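Local coordinates for protein putative hydroxymethylglutaryl-CoA synthase (Streptococcus mutans, PDB 3SQZ) that probably catalyses the condensation of acetyl-CoA with acetoacetyl-CoA to 3-hydroxy-3-methylglutaryl-CoA, and binds coenzyme A in a thiolase fold, at residues H206-R214 against T246-F254; T259-H267 against L330-Y341. All coordinates share one frame; numbering follows the deposited sequence. Where two conformers were deposited one is given.

Contact 1: residues H206-R214 against T246-F254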
loop_
_atom_site.group_PDB
_atom_site.type_symbol
_atom_site.label_atom_id
_atom_site.label_comp_id
_atom_site.label_asym_id
_atom_site.label_seq_id
_atom_site.Cartn_x
_atom_site.Cartn_y
_atom_site.Cartn_z
ATOM N N HIS A 206 0.022 18.859 3.073
ATOM C CA HIS A 206 0.651 20.144 2.793
ATOM C C HIS A 206 1.240 20.217 1.399
ATOM O O HIS A 206 1.394 19.207 0.731
ATOM C CB HIS A 206 1.686 20.450 3.863
ATOM C CG HIS A 206 1.081 20.553 5.227
ATOM N ND1 HIS A 206 1.371 19.676 6.249
ATOM C CD2 HIS A 206 0.149 21.404 5.714
ATOM C CE1 HIS A 206 0.668 20.003 7.320
ATOM N NE2 HIS A 206 -0.080 21.048 7.021
ATOM N N ASP A 207 1.562 21.428 0.959
ATOM C CA ASP A 207 1.986 21.640 -0.420
ATOM C C ASP A 207 3.484 21.542 -0.647
ATOM O O ASP A 207 3.940 21.601 -1.786
ATOM C CB ASP A 207 1.484 22.983 -0.936
ATOM C CG ASP A 207 -0.002 22.982 -1.183
ATOM O OD1 ASP A 207 -0.513 21.995 -1.764
ATOM O OD2 ASP A 207 -0.661 23.961 -0.786
ATOM N N GLU A 208 4.249 21.404 0.429
ATOM C CA GLU A 208 5.693 21.294 0.315
ATOM C C GLU A 208 6.060 19.848 0.005
ATOM O O GLU A 208 6.070 18.991 0.890
ATOM C CB GLU A 208 6.362 21.762 1.609
ATOM C CG GLU A 208 6.199 23.260 1.904
ATOM C CD GLU A 208 4.852 23.640 2.503
ATOM O OE1 GLU A 208 4.108 22.751 2.968
ATOM O OE2 GLU A 208 4.544 24.851 2.522
ATOM N N THR A 209 6.343 19.575 -1.263
ATOM C CA THR A 209 6.659 18.229 -1.713
ATOM C C THR A 209 7.923 18.282 -2.551
ATOM O O THR A 209 8.226 19.312 -3.142
ATOM C CB THR A 209 5.517 17.641 -2.571
ATOM O OG1 THR A 209 5.326 18.453 -3.737
ATOM C CG2 THR A 209 4.219 17.596 -1.785
ATOM N N LEU A 210 8.653 17.177 -2.610
ATOM C CA LEU A 210 9.808 17.088 -3.484
ATOM C C LEU A 210 9.952 15.663 -3.985
ATOM O O LEU A 210 10.011 14.720 -3.178
ATOM C CB LEU A 210 11.079 17.496 -2.744
ATOM C CG LEU A 210 12.341 17.493 -3.613
ATOM C CD1 LEU A 210 12.279 18.585 -4.675
ATOM C CD2 LEU A 210 13.575 17.649 -2.742
ATOM N N ALA A 211 10.010 15.512 -5.308
ATOM C CA ALA A 211 10.217 14.223 -5.941
ATOM C C ALA A 211 11.550 14.192 -6.667
ATOM O O ALA A 211 12.133 15.233 -6.975
ATOM C CB ALA A 211 9.088 13.912 -6.919
ATOM N N GLN A 212 12.008 12.977 -6.947
ATOM C CA GLN A 212 13.227 12.759 -7.705
ATOM C C GLN A 212 13.025 11.549 -8.610
ATOM O O GLN A 212 12.454 10.546 -8.176
ATOM C CB GLN A 212 14.410 12.506 -6.757
ATOM C CG GLN A 212 15.744 12.459 -7.479
ATOM C CD GLN A 212 16.928 12.210 -6.555
ATOM O OE1 GLN A 212 16.815 12.229 -5.314
ATOM N NE2 GLN A 212 18.076 11.970 -7.154
ATOM N N THR A 213 13.486 11.649 -9.856
ATOM C CA THR A 213 13.462 10.539 -10.799
ATOM C C THR A 213 14.887 10.171 -11.178
ATOM O O THR A 213 15.703 11.055 -11.429
ATOM C CB THR A 213 12.711 10.931 -12.089
ATOM O OG1 THR A 213 11.344 11.226 -11.788
ATOM C CG2 THR A 213 12.761 9.819 -13.128
ATOM N N ARG A 214 15.162 8.873 -11.248
ATOM C CA ARG A 214 16.466 8.353 -11.657
ATOM C C ARG A 214 16.254 7.049 -12.422
ATOM O O ARG A 214 15.667 6.114 -11.888
ATOM C CB ARG A 214 17.324 8.081 -10.413
ATOM C CG ARG A 214 18.760 7.686 -10.660
ATOM C CD ARG A 214 19.441 7.353 -9.339
ATOM N NE ARG A 214 19.461 8.500 -8.434
ATOM C CZ ARG A 214 19.927 8.464 -7.188
ATOM N NH1 ARG A 214 20.405 7.331 -6.684
ATOM N NH2 ARG A 214 19.914 9.562 -6.446
ATOM N N THR A 246 16.966 12.998 -1.549
ATOM C CA THR A 246 15.696 13.713 -1.601
ATOM C C THR A 246 15.438 14.430 -0.273
ATOM O O THR A 246 15.001 15.578 -0.250
ATOM C CB THR A 246 14.524 12.790 -1.976
ATOM O OG1 THR A 246 14.848 12.073 -3.177
ATOM C CG2 THR A 246 13.257 13.603 -2.211
ATOM N N TRP A 247 15.742 13.764 0.834
ATOM C CA TRP A 247 15.543 14.374 2.146
ATOM C C TRP A 247 16.480 15.563 2.365
ATOM O O TRP A 247 16.075 16.586 2.926
ATOM C CB TRP A 247 15.694 13.318 3.240
ATOM C CG TRP A 247 15.670 13.829 4.660
ATOM C CD1 TRP A 247 16.632 13.623 5.602
ATOM C CD2 TRP A 247 14.632 14.596 5.311
ATOM N NE1 TRP A 247 16.273 14.210 6.788
ATOM C CE2 TRP A 247 15.055 14.818 6.639
ATOM C CE3 TRP A 247 13.398 15.120 4.901
ATOM C CZ2 TRP A 247 14.291 15.538 7.560
ATOM C CZ3 TRP A 247 12.638 15.838 5.825
ATOM C CH2 TRP A 247 13.093 16.039 7.137
ATOM N N ALA A 248 17.727 15.445 1.917
ATOM C CA ALA A 248 18.656 16.564 2.037
ATOM C C ALA A 248 18.114 17.782 1.295
ATOM O O ALA A 248 18.113 18.898 1.821
ATOM C CB ALA A 248 20.031 16.186 1.507
ATOM N N GLU A 249 17.648 17.568 0.071
ATOM C CA GLU A 249 17.158 18.673 -0.738
ATOM C C GLU A 249 15.839 19.226 -0.191
ATOM O O GLU A 249 15.597 20.433 -0.251
ATOM C CB GLU A 249 17.029 18.245 -2.202
ATOM C CG GLU A 249 16.584 19.347 -3.161
ATOM C CD GLU A 249 17.601 20.467 -3.331
ATOM O OE1 GLU A 249 18.777 20.302 -2.936
ATOM O OE2 GLU A 249 17.211 21.522 -3.874
ATOM N N TYR A 250 15.004 18.349 0.363
ATOM C CA TYR A 250 13.738 18.755 0.969
ATOM C C TYR A 250 13.980 19.732 2.124
ATOM O O TYR A 250 13.355 20.789 2.216
ATOM C CB TYR A 250 12.959 17.529 1.471
ATOM C CG TYR A 250 11.550 17.858 1.898
ATOM C CD1 TYR A 250 10.490 17.719 1.010
ATOM C CD2 TYR A 250 11.275 18.312 3.185
ATOM C CE1 TYR A 250 9.197 18.036 1.383
ATOM C CE2 TYR A 250 9.986 18.632 3.567
ATOM C CZ TYR A 250 8.952 18.496 2.661
ATOM O OH TYR A 250 7.670 18.812 3.028
ATOM N N GLN A 251 14.889 19.362 3.017
ATOM C CA GLN A 251 15.239 20.215 4.142
ATOM C C GLN A 251 15.691 21.590 3.682
ATOM O O GLN A 251 15.325 22.599 4.284
ATOM C CB GLN A 251 16.331 19.562 4.982
ATOM C CG GLN A 251 15.843 18.362 5.749
ATOM C CD GLN A 251 16.969 17.589 6.378
ATOM O OE1 GLN A 251 17.578 16.724 5.744
ATOM N NE2 GLN A 251 17.260 17.896 7.635
ATOM N N LYS A 252 16.497 21.628 2.624
ATOM C CA LYS A 252 17.007 22.890 2.098
ATOM C C LYS A 252 15.902 23.762 1.520
ATOM O O LYS A 252 15.849 24.958 1.784
ATOM C CB LYS A 252 18.065 22.647 1.020
ATOM C CG LYS A 252 19.328 21.973 1.517
ATOM C CD LYS A 252 20.323 21.793 0.382
ATOM C CE LYS A 252 21.559 21.036 0.841
ATOM N NZ LYS A 252 22.225 21.715 1.990
ATOM N N ARG A 253 15.033 23.170 0.711
ATOM C CA ARG A 253 13.999 23.949 0.044
ATOM C C ARG A 253 12.947 24.464 1.011
ATOM O O ARG A 253 12.399 25.548 0.810
ATOM C CB ARG A 253 13.333 23.132 -1.058
ATOM C CG ARG A 253 14.265 22.824 -2.198
ATOM C CD ARG A 253 13.517 22.273 -3.390
ATOM N NE ARG A 253 14.449 21.867 -4.432
ATOM C CZ ARG A 253 14.099 21.567 -5.675
ATOM N NH1 ARG A 253 12.826 21.641 -6.043
ATOM N NH2 ARG A 253 15.023 21.198 -6.546
ATOM N N PHE A 254 12.670 23.696 2.060
ATOM C CA PHE A 254 11.502 23.971 2.894
ATOM C C PHE A 254 11.800 24.358 4.335
ATOM O O PHE A 254 10.881 24.585 5.121
ATOM C CB PHE A 254 10.521 22.802 2.829
ATOM C CG PHE A 254 10.042 22.516 1.441
ATOM C CD1 PHE A 254 9.404 23.506 0.711
ATOM C CD2 PHE A 254 10.243 21.276 0.855
ATOM C CE1 PHE A 254 8.963 23.264 -0.575
ATOM C CE2 PHE A 254 9.806 21.029 -0.438
ATOM C CZ PHE A 254 9.160 22.023 -1.151
#
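Leu-210 reaches from the strand into the side of helix 246-254, its two methyls parting over different residues. With CG anti to the backbone N (chi1 -177°), the branch is carried straight out to the helix, where CD2 settles 3.5 Å from Glu-249 CG and equally close to the backbone N of Tyr-250. The other methyl, CD1, lies over one face of the Arg-253 guanidinium, toward its rim, 3.4 Å from NH1. That guanidinium is held from its edge: NE of Arg-253 donates to OE2 of Glu-249, one turn back, in a salt bridge of 2.8 Å that is nearly straight (173°), lies in the guanidinium plane and uses the anti lone pair of the carboxylate oxygen.

Toward the C-terminal end of the helix two rings take over. Glu-208 lays its aliphatic part on Phe-254 in a CH-pi contact, CB standing 3.6 Å from the ring centroid and almost on its normal, while CG touches CD1; the bend at chi2 then leads the carboxylate away from the helix. Tyr-250 meets segment 206-214 with its edge. Leu-210 CB approaches its CD1, and the hydroxyl OH donates to the backbone O of Glu-208 at 2.7 Å, arriving from above the carbonyl plane. Across the face of the Tyr-250 ring stands Phe-254, its CD2 over the centre. Near the start of the segment, Thr-246 CG2 touches Leu-210 O, whereas OG1 bonds back to Met-242 O of the same helix.

Strand and helix run roughly antiparallel, at 145°. The chemistry is that of a partly buried flank of a sheet-covering helix: apolar contacts predominate, one tyrosine bond takes up the carbonyl of Glu-208, just before the strand, and the charged pair keeps its polar bond within the helix while lending a flat face to leucine.

Contact 2: residues T259-H267 against L330-Y341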
loop_
_atom_site.group_PDB
_atom_site.type_symbol
_atom_site.label_atom_id
_atom_site.label_comp_id
_atom_site.label_asym_id
_atom_site.label_seq_id
_atom_site.Cartn_x
_atom_site.Cartn_y
_atom_site.Cartn_z
ATOM N N THR A 259 13.402 17.320 13.651
ATOM C CA THR A 259 12.726 17.713 14.883
ATOM C C THR A 259 11.369 18.393 14.668
ATOM O O THR A 259 10.626 18.616 15.625
ATOM C CB THR A 259 13.629 18.608 15.763
ATOM O OG1 THR A 259 14.107 19.710 14.986
ATOM C CG2 THR A 259 14.823 17.818 16.307
ATOM N N ASP A 260 11.034 18.712 13.421
ATOM C CA ASP A 260 9.718 19.283 13.136
ATOM C C ASP A 260 8.619 18.228 13.087
ATOM O O ASP A 260 7.433 18.554 13.054
ATOM C CB ASP A 260 9.754 20.071 11.829
ATOM C CG ASP A 260 10.602 21.317 11.935
ATOM O OD1 ASP A 260 10.437 22.055 12.928
ATOM O OD2 ASP A 260 11.444 21.552 11.048
ATOM N N PHE A 261 9.016 16.959 13.115
ATOM C CA PHE A 261 8.080 15.865 12.896
ATOM C C PHE A 261 7.980 14.945 14.098
ATOM O O PHE A 261 8.957 14.738 14.816
ATOM C CB PHE A 261 8.489 15.101 11.640
ATOM C CG PHE A 261 8.527 15.974 10.430
ATOM C CD1 PHE A 261 7.351 16.309 9.782
ATOM C CD2 PHE A 261 9.716 16.526 9.983
ATOM C CE1 PHE A 261 7.361 17.149 8.689
ATOM C CE2 PHE A 261 9.733 17.367 8.886
ATOM C CZ PHE A 261 8.555 17.680 8.243
ATOM N N ALA A 262 6.787 14.401 14.312
ATOM C CA ALA A 262 6.546 13.471 15.404
ATOM C C ALA A 262 6.750 12.027 14.964
ATOM O O ALA A 262 6.886 11.142 15.806
ATOM C CB ALA A 262 5.138 13.660 15.940
ATOM N N ALA A 263 6.754 11.792 13.652
ATOM C CA ALA A 263 6.906 10.454 13.092
ATOM C C ALA A 263 7.358 10.568 11.647
ATOM O O ALA A 263 7.038 11.548 10.952
ATOM C CB ALA A 263 5.598 9.686 13.165
ATOM N N PHE A 264 8.090 9.555 11.199
ATOM C CA PHE A 264 8.497 9.432 9.802
ATOM C C PHE A 264 8.007 8.081 9.292
ATOM O O PHE A 264 8.250 7.058 9.938
ATOM C CB PHE A 264 10.027 9.531 9.686
ATOM C CG PHE A 264 10.512 10.268 8.447
ATOM C CD1 PHE A 264 10.228 9.784 7.180
ATOM C CD2 PHE A 264 11.272 11.431 8.552
ATOM C CE1 PHE A 264 10.664 10.455 6.039
ATOM C CE2 PHE A 264 11.722 12.105 7.416
ATOM C CZ PHE A 264 11.424 11.613 6.154
ATOM N N CYS A 265 7.301 8.076 8.162
ATOM C CA CYS A 265 6.801 6.845 7.539
ATOM C C CYS A 265 7.567 6.566 6.257
ATOM O O CYS A 265 7.879 7.487 5.502
ATOM C CB CYS A 265 5.319 6.965 7.205
ATOM S SG CYS A 265 4.252 7.057 8.645
ATOM N N PHE A 266 7.833 5.288 6.017
ATOM C CA PHE A 266 8.614 4.845 4.873
ATOM C C PHE A 266 7.872 3.816 4.056
ATOM O O PHE A 266 7.041 3.078 4.562
ATOM C CB PHE A 266 9.925 4.218 5.348
ATOM C CG PHE A 266 10.742 5.135 6.197
ATOM C CD1 PHE A 266 11.721 5.936 5.635
ATOM C CD2 PHE A 266 10.500 5.234 7.558
ATOM C CE1 PHE A 266 12.456 6.807 6.420
ATOM C CE2 PHE A 266 11.228 6.107 8.347
ATOM C CZ PHE A 266 12.214 6.889 7.781
ATOM N N HIS A 267 8.191 3.734 2.778
ATOM C CA HIS A 267 7.743 2.640 1.948
ATOM C C HIS A 267 8.178 1.319 2.605
ATOM O O HIS A 267 9.293 1.248 3.151
ATOM C CB HIS A 267 8.347 2.802 0.553
ATOM C CG HIS A 267 8.136 1.617 -0.323
ATOM N ND1 HIS A 267 6.903 1.025 -0.476
ATOM C CD2 HIS A 267 9.001 0.897 -1.072
ATOM C CE1 HIS A 267 7.019 -0.015 -1.282
ATOM N NE2 HIS A 267 8.281 -0.113 -1.660
ATOM N N LEU A 330 0.973 10.050 19.488
ATOM C CA LEU A 330 0.591 11.046 18.491
ATOM C C LEU A 330 -0.617 11.844 18.943
ATOM O O LEU A 330 -1.566 11.291 19.510
ATOM C CB LEU A 330 0.301 10.391 17.143
ATOM C CG LEU A 330 1.528 9.886 16.387
ATOM C CD1 LEU A 330 1.094 9.084 15.184
ATOM C CD2 LEU A 330 2.434 11.030 15.950
ATOM N N VAL A 331 -0.576 13.147 18.685
ATOM C CA VAL A 331 -1.679 14.034 19.008
ATOM C C VAL A 331 -1.986 14.988 17.855
ATOM O O VAL A 331 -1.157 15.217 16.956
ATOM C CB VAL A 331 -1.388 14.861 20.289
ATOM C CG1 VAL A 331 -1.158 13.934 21.477
ATOM C CG2 VAL A 331 -0.191 15.775 20.076
ATOM N N ALA A 332 -3.186 15.550 17.897
ATOM C CA ALA A 332 -3.585 16.597 16.973
ATOM C C ALA A 332 -2.491 17.635 16.855
ATOM O O ALA A 332 -1.928 18.071 17.862
ATOM C CB ALA A 332 -4.861 17.244 17.450
ATOM N N GLY A 333 -2.194 18.035 15.624
ATOM C CA GLY A 333 -1.201 19.057 15.380
ATOM C C GLY A 333 0.188 18.509 15.150
ATOM O O GLY A 333 1.047 19.230 14.664
ATOM N N ASP A 334 0.425 17.247 15.505
ATOM C CA ASP A 334 1.695 16.610 15.168
ATOM C C ASP A 334 1.828 16.494 13.655
ATOM O O ASP A 334 0.853 16.198 12.951
ATOM C CB ASP A 334 1.783 15.206 15.766
ATOM C CG ASP A 334 2.179 15.192 17.232
ATOM O OD1 ASP A 334 2.700 16.203 17.747
ATOM O OD2 ASP A 334 1.995 14.122 17.862
ATOM N N LYS A 335 3.048 16.698 13.169
ATOM C CA LYS A 335 3.342 16.556 11.751
ATOM C C LYS A 335 4.049 15.247 11.478
ATOM O O LYS A 335 4.853 14.769 12.278
ATOM C CB LYS A 335 4.214 17.710 11.263
ATOM C CG LYS A 335 3.535 19.056 11.350
ATOM C CD LYS A 335 4.394 20.146 10.728
ATOM C CE LYS A 335 5.146 20.935 11.788
ATOM N NZ LYS A 335 4.209 21.731 12.630
ATOM N N ILE A 336 3.732 14.669 10.328
ATOM C CA ILE A 336 4.304 13.403 9.907
ATOM C C ILE A 336 4.974 13.621 8.564
ATOM O O ILE A 336 4.410 14.273 7.682
ATOM C CB ILE A 336 3.205 12.326 9.762
ATOM C CG1 ILE A 336 2.522 12.104 11.113
ATOM C CG2 ILE A 336 3.784 11.014 9.232
ATOM C CD1 ILE A 336 1.336 11.180 11.053
ATOM N N ALA A 337 6.191 13.104 8.419
ATOM C CA ALA A 337 6.886 13.117 7.136
ATOM C C ALA A 337 6.803 11.729 6.533
ATOM O O ALA A 337 6.935 10.728 7.244
ATOM C CB ALA A 337 8.333 13.528 7.315
ATOM N N LEU A 338 6.591 11.679 5.223
ATOM C CA LEU A 338 6.434 10.422 4.509
ATOM C C LEU A 338 7.419 10.343 3.341
ATOM O O LEU A 338 7.562 11.301 2.565
ATOM C CB LEU A 338 4.997 10.273 3.999
ATOM C CG LEU A 338 3.918 10.236 5.089
ATOM C CD1 LEU A 338 3.304 11.614 5.321
ATOM C CD2 LEU A 338 2.846 9.224 4.741
ATOM N N PHE A 339 8.093 9.198 3.227
ATOM C CA PHE A 339 9.036 8.926 2.150
ATOM C C PHE A 339 8.501 7.829 1.261
ATOM O O PHE A 339 8.428 6.663 1.670
ATOM C CB PHE A 339 10.399 8.467 2.666
ATOM C CG PHE A 339 11.283 7.900 1.569
ATOM C CD1 PHE A 339 11.804 8.732 0.583
ATOM C CD2 PHE A 339 11.579 6.547 1.508
ATOM C CE1 PHE A 339 12.613 8.231 -0.430
ATOM C CE2 PHE A 339 12.386 6.049 0.493
ATOM C CZ PHE A 339 12.905 6.888 -0.474
ATOM N N SER A 340 8.124 8.207 0.051
ATOM C CA SER A 340 7.626 7.263 -0.932
ATOM C C SER A 340 8.730 6.895 -1.907
ATOM O O SER A 340 9.518 7.745 -2.306
ATOM C CB SER A 340 6.443 7.888 -1.677
ATOM O OG SER A 340 5.897 7.010 -2.648
ATOM N N TYR A 341 8.793 5.616 -2.256
ATOM C CA TYR A 341 9.729 5.119 -3.253
ATOM C C TYR A 341 9.008 4.200 -4.216
ATOM O O TYR A 341 8.077 3.478 -3.843
ATOM C CB TYR A 341 10.875 4.341 -2.587
ATOM C CG TYR A 341 11.940 3.790 -3.539
ATOM C CD1 TYR A 341 12.970 4.600 -4.004
ATOM C CD2 TYR A 341 11.918 2.462 -3.957
ATOM C CE1 TYR A 341 13.943 4.108 -4.856
ATOM C CE2 TYR A 341 12.896 1.953 -4.817
ATOM C CZ TYR A 341 13.901 2.786 -5.269
ATOM O OH TYR A 341 14.881 2.322 -6.124
HETATM O O HOH W 1 5.283 17.794 14.641
#
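Ala-262 N opens the ladder between the two segments, donating to Lys-335 O at 2.8 Å. From there the bonds alternate as in a parallel sheet: Ala-337 N gives to Ala-263 O, Cys-265 N to Ala-337 O at 2.8 Å, and Phe-339 N to Cys-265 O. The ladder closes with His-267 N to Phe-339 O at 3.1 Å, the most bent of the set (136° at the hydrogen). Ala-337 and Cys-265 thus use both N and O in this ladder, whereas the buried N of Ala-263 finds no partner. Just outside the ladder, one water accepts from Lys-335 N and donates to Asp-260 O. In the turn 331-334, Asp-334 OD2 takes the backbone N of Val-331 at 2.9 Å, from above the carboxylate plane, while Asp-334 CG touches Ala-262 CB.

On one face of the sheet the Ala-337 methyl sits between two rings, with the centroid of Phe-264 at 3.7 Å and that of Phe-261 at 3.9 Å, both met over the face. Phe-261 holds CG opposite its carbonyl carbon (chi1 -58°), which lays the ring over that methyl. Phe-264 then turns its edge to Phe-339 CB. The other face carries Cys-265, whose SG lies 4.0 Å from Ile-336 CG2, with Leu-323 of helix 315-326 beyond.

At the far end Tyr-341 touches coenzyme A and bonds its OH to Asp-218; His-267 is the predicted proton donor/acceptor. Paired backbone amides and carbonyls, closed in by apolar side chains, therefore make a buried edge of the sheet that delivers both residues to the active-site end.

Of the four segments, that on strand 203-213 comes first, and contact 1 closes when the chain returns along helix 232-254 after 31 intervening residues. A short connection then leads into strand 263-266, where contact 2 opens; it closes only after 62 more, largely helical residues, when strand 335-342 arrives. The two loops are in series, neither nested nor crossed. Strand 346-354 lies between 203-213 and 335-342, so both contacts belong to one mixed sheet, with 263-266 outermost in this chain. Helix 232-254 spans the sheet between them: Trp-247, whose CB points away from 206-214, packs CH2 against Phe-261 CE2 (4.0 Å) and its ring edge-to-face with Phe-264.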